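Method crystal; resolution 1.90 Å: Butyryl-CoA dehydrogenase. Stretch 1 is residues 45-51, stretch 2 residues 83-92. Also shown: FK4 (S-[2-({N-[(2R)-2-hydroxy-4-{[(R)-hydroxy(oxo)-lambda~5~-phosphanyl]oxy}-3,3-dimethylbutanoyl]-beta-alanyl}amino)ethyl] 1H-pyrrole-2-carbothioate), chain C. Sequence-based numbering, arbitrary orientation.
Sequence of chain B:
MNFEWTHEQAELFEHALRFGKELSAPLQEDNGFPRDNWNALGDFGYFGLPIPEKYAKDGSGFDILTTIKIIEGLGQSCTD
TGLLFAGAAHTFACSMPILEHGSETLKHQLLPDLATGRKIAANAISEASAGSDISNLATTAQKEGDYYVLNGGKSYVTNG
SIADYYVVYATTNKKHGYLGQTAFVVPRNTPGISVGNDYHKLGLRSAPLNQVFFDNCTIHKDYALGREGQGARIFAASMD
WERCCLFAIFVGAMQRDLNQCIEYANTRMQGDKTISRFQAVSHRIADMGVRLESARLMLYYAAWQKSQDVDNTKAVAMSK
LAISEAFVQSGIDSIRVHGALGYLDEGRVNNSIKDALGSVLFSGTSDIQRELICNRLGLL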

ATOM      1  N   GLY B  45      13.980  12.970  35.554  1.00 27.80           N
ATOM      2  CA  GLY B  45      14.307  11.575  35.808  1.00 25.78           C
ATOM      3  C   GLY B  45      14.399  10.713  34.554  1.00 25.42           C
ATOM      4  O   GLY B  45      14.525   9.502  34.678  1.00 26.30           O
ATOM      5  N   TYR B  46      14.339  11.327  33.356  1.00 27.32           N
ATOM      6  CA  TYR B  46      14.367  10.595  32.026  1.00 23.72           C
ATOM      7  C   TYR B  46      15.543   9.653  31.876  1.00 23.81           C
ATOM      8  O   TYR B  46      15.412   8.560  31.324  1.00 24.07           O
ATOM      9  CB  TYR B  46      14.428  11.636  30.888  1.00 23.29           C
ATOM     10  CG  TYR B  46      14.317  11.131  29.451  1.00 22.30           C
ATOM     11  CD1 TYR B  46      13.360  10.175  29.103  1.00 21.91           C
ATOM     12  CD2 TYR B  46      15.127  11.653  28.428  1.00 23.85           C
ATOM     13  CE1 TYR B  46      13.226   9.746  27.795  1.00 23.62           C
ATOM     14  CE2 TYR B  46      14.999  11.232  27.079  1.00 22.94           C
ATOM     15  CZ  TYR B  46      14.060  10.268  26.783  1.00 23.19           C
ATOM     16  OH  TYR B  46      13.879   9.806  25.500  1.00 21.70           O
ATOM     17  N   PHE B  47      16.733  10.072  32.331  1.00 24.63           N
ATOM     18  CA  PHE B  47      17.898   9.231  32.095  1.00 25.32           C
ATOM     19  C   PHE B  47      18.071   8.187  33.179  1.00 26.69           C
ATOM     20  O   PHE B  47      18.876   7.275  33.031  1.00 29.40           O
ATOM     21  CB  PHE B  47      19.186  10.059  32.006  1.00 26.20           C
ATOM     22  CG  PHE B  47      19.070  11.242  31.109  1.00 25.35           C
ATOM     23  CD1 PHE B  47      18.787  11.078  29.747  1.00 24.12           C
ATOM     24  CD2 PHE B  47      19.233  12.517  31.612  1.00 25.72           C
ATOM     25  CE1 PHE B  47      18.675  12.170  28.942  1.00 22.22           C
ATOM     26  CE2 PHE B  47      19.128  13.612  30.789  1.00 26.24           C
ATOM     27  CZ  PHE B  47      18.827  13.432  29.449  1.00 24.57           C
ATOM     28  N   GLY B  48      17.322   8.325  34.260  1.00 25.18           N
ATOM     29  CA  GLY B  48      17.409   7.363  35.340  1.00 27.43           C
ATOM     30  C   GLY B  48      16.272   6.380  35.417  1.00 28.85           C
ATOM     31  O   GLY B  48      16.257   5.566  36.324  1.00 29.94           O
ATOM     32  N   LEU B  49      15.314   6.420  34.478  1.00 27.45           N
ATOM     33  CA  LEU B  49      14.117   5.555  34.625  1.00 25.50           C
ATOM     34  C   LEU B  49      14.422   4.070  34.879  1.00 24.83           C
ATOM     35  O   LEU B  49      13.832   3.499  35.802  1.00 25.98           O
ATOM     36  CB  LEU B  49      13.103   5.710  33.458  1.00 25.89           C
ATOM     37  CG  LEU B  49      12.713   7.137  33.089  1.00 23.70           C
ATOM     38  CD1 LEU B  49      11.984   7.184  31.735  1.00 23.14           C
ATOM     39  CD2 LEU B  49      11.831   7.662  34.199  1.00 23.79           C
ATOM     40  N   PRO B  50      15.320   3.441  34.083  1.00 23.17           N
ATOM     41  CA  PRO B  50      15.552   2.029  34.318  1.00 27.80           C
ATOM     42  C   PRO B  50      16.817   1.730  35.169  1.00 31.25           C
ATOM     43  O   PRO B  50      17.288   0.599  35.138  1.00 31.16           O
ATOM     44  CB  PRO B  50      15.805   1.496  32.904  1.00 26.75           C
ATOM     45  CG  PRO B  50      16.467   2.650  32.184  1.00 27.37           C
ATOM     46  CD  PRO B  50      16.092   3.914  32.922  1.00 24.02           C
ATOM     47  N   ILE B  51      17.400   2.736  35.816  1.00 31.41           N
ATOM     48  CA  ILE B  51      18.665   2.520  36.584  1.00 29.94           C
ATOM     49  C   ILE B  51      18.258   2.236  38.041  1.00 28.92           C
ATOM     50  O   ILE B  51      17.479   2.989  38.620  1.00 27.56           O
ATOM     51  CB  ILE B  51      19.673   3.704  36.474  1.00 29.94           C
ATOM     52  CG1 ILE B  51      19.865   4.111  35.005  1.00 31.57           C
ATOM     53  CG2 ILE B  51      21.031   3.368  37.118  1.00 27.80           C
ATOM     54  CD1 ILE B  51      20.405   3.035  34.087  1.00 26.77           C
ATOM     55  N   LEU B  83      15.567  15.678  20.696  1.00 16.07           N
ATOM     56  CA  LEU B  83      16.131  15.724  22.059  1.00 17.87           C
ATOM     57  C   LEU B  83      15.828  14.432  22.829  1.00 17.84           C
ATOM     58  O   LEU B  83      16.713  13.850  23.487  1.00 16.83           O
ATOM     59  CB  LEU B  83      15.665  16.972  22.834  1.00 17.11           C
ATOM     60  CG  LEU B  83      16.161  17.059  24.310  1.00 20.68           C
ATOM     61  CD1 LEU B  83      17.669  17.113  24.335  1.00 19.48           C
ATOM     62  CD2 LEU B  83      15.646  18.328  24.975  1.00 21.19           C
ATOM     63  N   LEU B  84      14.582  13.970  22.754  1.00 17.36           N
ATOM     64  CA  LEU B  84      14.191  12.708  23.392  1.00 18.37           C
ATOM     65  C   LEU B  84      14.999  11.549  22.840  1.00 16.75           C
ATOM     66  O   LEU B  84      15.378  10.650  23.599  1.00 18.07           O
ATOM     67  CB  LEU B  84      12.687  12.440  23.195  1.00 17.06           C
ATOM     68  CG  LEU B  84      11.828  13.448  23.976  1.00 18.35           C
ATOM     69  CD1 LEU B  84      10.355  13.164  23.621  1.00 17.98           C
ATOM     70  CD2 LEU B  84      12.072  13.385  25.515  1.00 19.80           C
ATOM     71  N   PHE B  85      15.206  11.567  21.534  1.00 17.05           N
ATOM     72  CA  PHE B  85      15.964  10.539  20.820  1.00 17.35           C
ATOM     73  C   PHE B  85      17.425  10.519  21.351  1.00 17.49           C
ATOM     74  O   PHE B  85      17.926   9.469  21.684  1.00 17.27           O
ATOM     75  CB  PHE B  85      15.946  10.858  19.347  1.00 17.05           C
ATOM     76  CG  PHE B  85      16.906  10.043  18.523  1.00 18.26           C
ATOM     77  CD1 PHE B  85      16.750   8.679  18.379  1.00 19.74           C
ATOM     78  CD2 PHE B  85      17.931  10.676  17.822  1.00 17.83           C
ATOM     79  CE1 PHE B  85      17.682   7.910  17.613  1.00 22.51           C
ATOM     80  CE2 PHE B  85      18.864   9.946  17.053  1.00 17.66           C
ATOM     81  CZ  PHE B  85      18.717   8.562  16.923  1.00 19.37           C
ATOM     82  N   ALA B  86      18.071  11.686  21.396  1.00 16.56           N
ATOM     83  CA  ALA B  86      19.445  11.796  22.004  1.00 18.48           C
ATOM     84  C   ALA B  86      19.473  11.158  23.397  1.00 18.44           C
ATOM     85  O   ALA B  86      20.428  10.434  23.756  1.00 20.13           O
ATOM     86  CB  ALA B  86      19.900  13.264  22.046  1.00 18.73           C
ATOM     87  N   GLY B  87      18.455  11.462  24.197  1.00 17.25           N
ATOM     88  CA  GLY B  87      18.380  11.017  25.577  1.00 18.18           C
ATOM     89  C   GLY B  87      18.208   9.516  25.627  1.00 18.66           C
ATOM     90  O   GLY B  87      18.772   8.841  26.493  1.00 18.56           O
ATOM     91  N   ALA B  88      17.402   8.959  24.705  1.00 17.59           N
ATOM     92  CA  ALA B  88      17.134   7.535  24.730  1.00 17.10           C
ATOM     93  C   ALA B  88      18.312   6.737  24.197  1.00 17.01           C
ATOM     94  O   ALA B  88      18.555   5.621  24.641  1.00 19.66           O
ATOM     95  CB  ALA B  88      15.818   7.227  23.948  1.00 15.97           C
ATOM     96  N   ALA B  89      19.077   7.336  23.288  1.00 16.97           N
ATOM     97  CA  ALA B  89      20.242   6.697  22.721  1.00 18.05           C
ATOM     98  C   ALA B  89      21.249   6.537  23.893  1.00 22.17           C
ATOM     99  O   ALA B  89      21.788   5.478  24.125  1.00 21.30           O
ATOM    100  CB  ALA B  89      20.859   7.592  21.660  1.00 17.60           C
ATOM    101  N   HIS B  90      21.441   7.619  24.625  1.00 20.08           N
ATOM    102  CA  HIS B  90      22.311   7.631  25.796  1.00 19.89           C
ATOM    103  C   HIS B  90      21.884   6.579  26.835  1.00 20.48           C
ATOM    104  O   HIS B  90      22.719   5.793  27.348  1.00 22.77           O
ATOM    105  CB  HIS B  90      22.223   9.057  26.352  1.00 18.38           C
ATOM    106  CG  HIS B  90      22.554   9.191  27.800  1.00 20.24           C
ATOM    107  ND1 HIS B  90      23.761   9.699  28.236  1.00 19.47           N
ATOM    108  CD2 HIS B  90      21.815   8.979  28.914  1.00 20.71           C
ATOM    109  CE1 HIS B  90      23.752   9.796  29.556  1.00 20.37           C
ATOM    110  NE2 HIS B  90      22.587   9.364  29.999  1.00 20.54           N
ATOM    111  N   THR B  91      20.595   6.547  27.156  1.00 19.46           N
ATOM    112  CA  THR B  91      20.099   5.629  28.183  1.00 19.96           C
ATOM    113  C   THR B  91      20.110   4.168  27.739  1.00 23.01           C
ATOM    114  O   THR B  91      20.601   3.310  28.479  1.00 21.39           O
ATOM    115  CB  THR B  91      18.700   5.995  28.647  1.00 20.25           C
ATOM    116  OG1 THR B  91      18.749   7.296  29.229  1.00 20.26           O
ATOM    117  CG2 THR B  91      18.141   4.995  29.714  1.00 21.58           C
ATOM    118  N   PHE B  92      19.571   3.867  26.546  1.00 21.97           N
ATOM    119  CA  PHE B  92      19.313   2.473  26.213  1.00 19.42           C
ATOM    120  C   PHE B  92      20.456   1.823  25.506  1.00 19.98           C
ATOM    121  O   PHE B  92      20.673   0.610  25.663  1.00 22.72           O
ATOM    122  CB  PHE B  92      17.940   2.325  25.490  1.00 16.95           C
ATOM    123  CG  PHE B  92      16.821   2.734  26.400  1.00 19.94           C
ATOM    124  CD1 PHE B  92      16.424   1.880  27.445  1.00 20.87           C
ATOM    125  CD2 PHE B  92      16.229   3.964  26.294  1.00 20.16           C
ATOM    126  CE1 PHE B  92      15.458   2.243  28.347  1.00 21.12           C
ATOM    127  CE2 PHE B  92      15.245   4.343  27.205  1.00 21.80           C
ATOM    128  CZ  PHE B  92      14.848   3.481  28.229  1.00 21.27           C
TER
HETATM  129  O01 FK4 C 100      21.033 -10.437  16.609  1.00 24.35           O
HETATM  130  P02 FK4 C 100      22.433 -10.484  15.911  1.00 27.76           P
HETATM  131  O03 FK4 C 100      22.661  -9.490  14.718  1.00 25.44           O
HETATM  132  C04 FK4 C 100      21.598  -9.215  13.852  1.00 24.44           C
HETATM  133  C05 FK4 C 100      21.994  -8.800  12.468  1.00 26.00           C
HETATM  134  C06 FK4 C 100      20.694  -8.492  11.680  1.00 25.44           C
HETATM  135  C07 FK4 C 100      22.780  -9.977  11.828  1.00 25.66           C
HETATM  136  C08 FK4 C 100      22.949  -7.577  12.484  1.00 24.19           C
HETATM  137  O09 FK4 C 100      23.593  -7.371  11.250  1.00 25.71           O
HETATM  138  C10 FK4 C 100      22.272  -6.281  12.974  1.00 24.13           C
HETATM  139  N11 FK4 C 100      22.285  -5.213  11.986  1.00 22.76           N
HETATM  140  C12 FK4 C 100      21.663  -3.983  12.326  1.00 23.12           C
HETATM  141  C13 FK4 C 100      22.661  -2.987  12.959  1.00 22.02           C
HETATM  142  C14 FK4 C 100      22.012  -2.013  13.847  1.00 21.27           C
HETATM  143  N15 FK4 C 100      22.764  -0.835  13.916  1.00 21.89           N
HETATM  144  C16 FK4 C 100      22.338   0.235  14.819  1.00 19.96           C
HETATM  145  C17 FK4 C 100      23.532   1.081  15.301  1.00 20.14           C
HETATM  146  S18 FK4 C 100      23.146   2.046  16.734  1.00 25.99           S
HETATM  147  C19 FK4 C 100      21.833   3.117  16.146  1.00 27.39           C
HETATM  148  C20 FK4 C 100      21.633   4.082  17.246  1.00 28.49           C
HETATM  149  C21 FK4 C 100      20.926   5.263  17.224  1.00 34.29           C
HETATM  150  C22 FK4 C 100      21.018   5.781  18.533  1.00 29.40           C
HETATM  151  C23 FK4 C 100      21.796   4.895  19.319  1.00 33.58           C
HETATM  152  N24 FK4 C 100      22.172   3.848  18.556  1.00 26.49           N
HETATM  153  O25 FK4 C 100      21.667   3.253  14.914  1.00 23.75           O
HETATM  154  O26 FK4 C 100      20.978  -2.216  14.479  1.00 21.54           O
HETATM  155  O27 FK4 C 100      21.685  -6.129  14.099  1.00 24.87           O
HETATM  156  O28 FK4 C 100      23.466 -10.194  16.950  1.00 28.79           O
HETATM  157  O   HOH W   1      16.340   8.164  28.587  1.00 27.76           O
HETATM  158  O   HOH W   2      20.886   6.895  31.450  1.00 34.20           O

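The contact sets a loop, residues 45-51, against one flank of a helix, residues 83-92, and three residues carry most of it: Y46 and F47 from the loop and T91 from the helix.

Y46 covers the most surface. Its CA-to-CB bond runs sideways to the helix, but with chi1 in the t well the long ring carries its end down to the helix backbone. There the hydroxyl donates a hydrogen bond to the carbonyl of L84, with Y46 OH to L84 O at 2.6 Å. That oxygen already accepts the helical bond from A88, with A88 N lying 2.9 Å from L84 O, so the tyrosine adds a second donor to an occupied carbonyl without breaking the helix. The oxygen approaches at the edge of the ring, near its plane, where a phenolic hydroxyl can direct its proton. Tyrosine suits the position because it joins this polar tip to a broad apolar body. L84 packs on that body: L84 CD2 sits 4.3 Å from the centroid of the Y46 ring, a CH-pi contact that is somewhat off-centre, while the CB of A88 comes within 3.6 Å of Y46 OH.

G87 lets both aromatic rings come close to the helix. G87 CA lies 3.7 Å from CE2 of Y46 and 3.6 Å from CE1 of F47. A CB on G87 would point toward the loop and fall 2.4 Å from Y46 CE2, a clash, and 3.0 Å from F47 CE1, which is tight. Glycine thus leaves the space that the two rings use.

F47 has chi1 in the m well, and the edge of its ring meets G87 CA and T91 OG1. A flat ring with no polar group suits a place where its edge must fit beside the bare CA of G87. Across the contact its aromatic partner is H90, with ring centroids 5.1 Å apart and planes at 67°, an oblique arrangement; CD1 of F47 is 3.8 Å from CD2 of H90. Both ring nitrogens of H90 are hydrogen-bonded elsewhere in the structure, so the histidine can offer carbon to the phenylalanine without leaving its polar atoms unsatisfied.

The CA-to-CB bond of T91 points toward the loop, and T91 CA lies 5.8 Å from F47 CA, the pair that sets the backbone register. T91 OG1 packs 3.6 Å from F47 CA, yet its polar links to the loop pass through water. Water 1 donates to Y46 O at 2.9 Å and lies 2.6 Å from T91 OG1; water 2 donates to F47 O at 2.6 Å and is hydrogen-bonded to T91 OG1 at 3.1 Å. Two successive loop carbonyls, neither of which accepts a backbone hydrogen bond within the stretch, are thereby tied to one hydroxyl. Threonine also supplies a methyl: T91 CG2 meets P50 CG at 3.8 Å.

P50 stands within the type I turn from G48 to I51 and extends the apolar side of the contact. P50 CG also lies 4.0 Å from F92 CE1, so its compact ring packs against both helix residues.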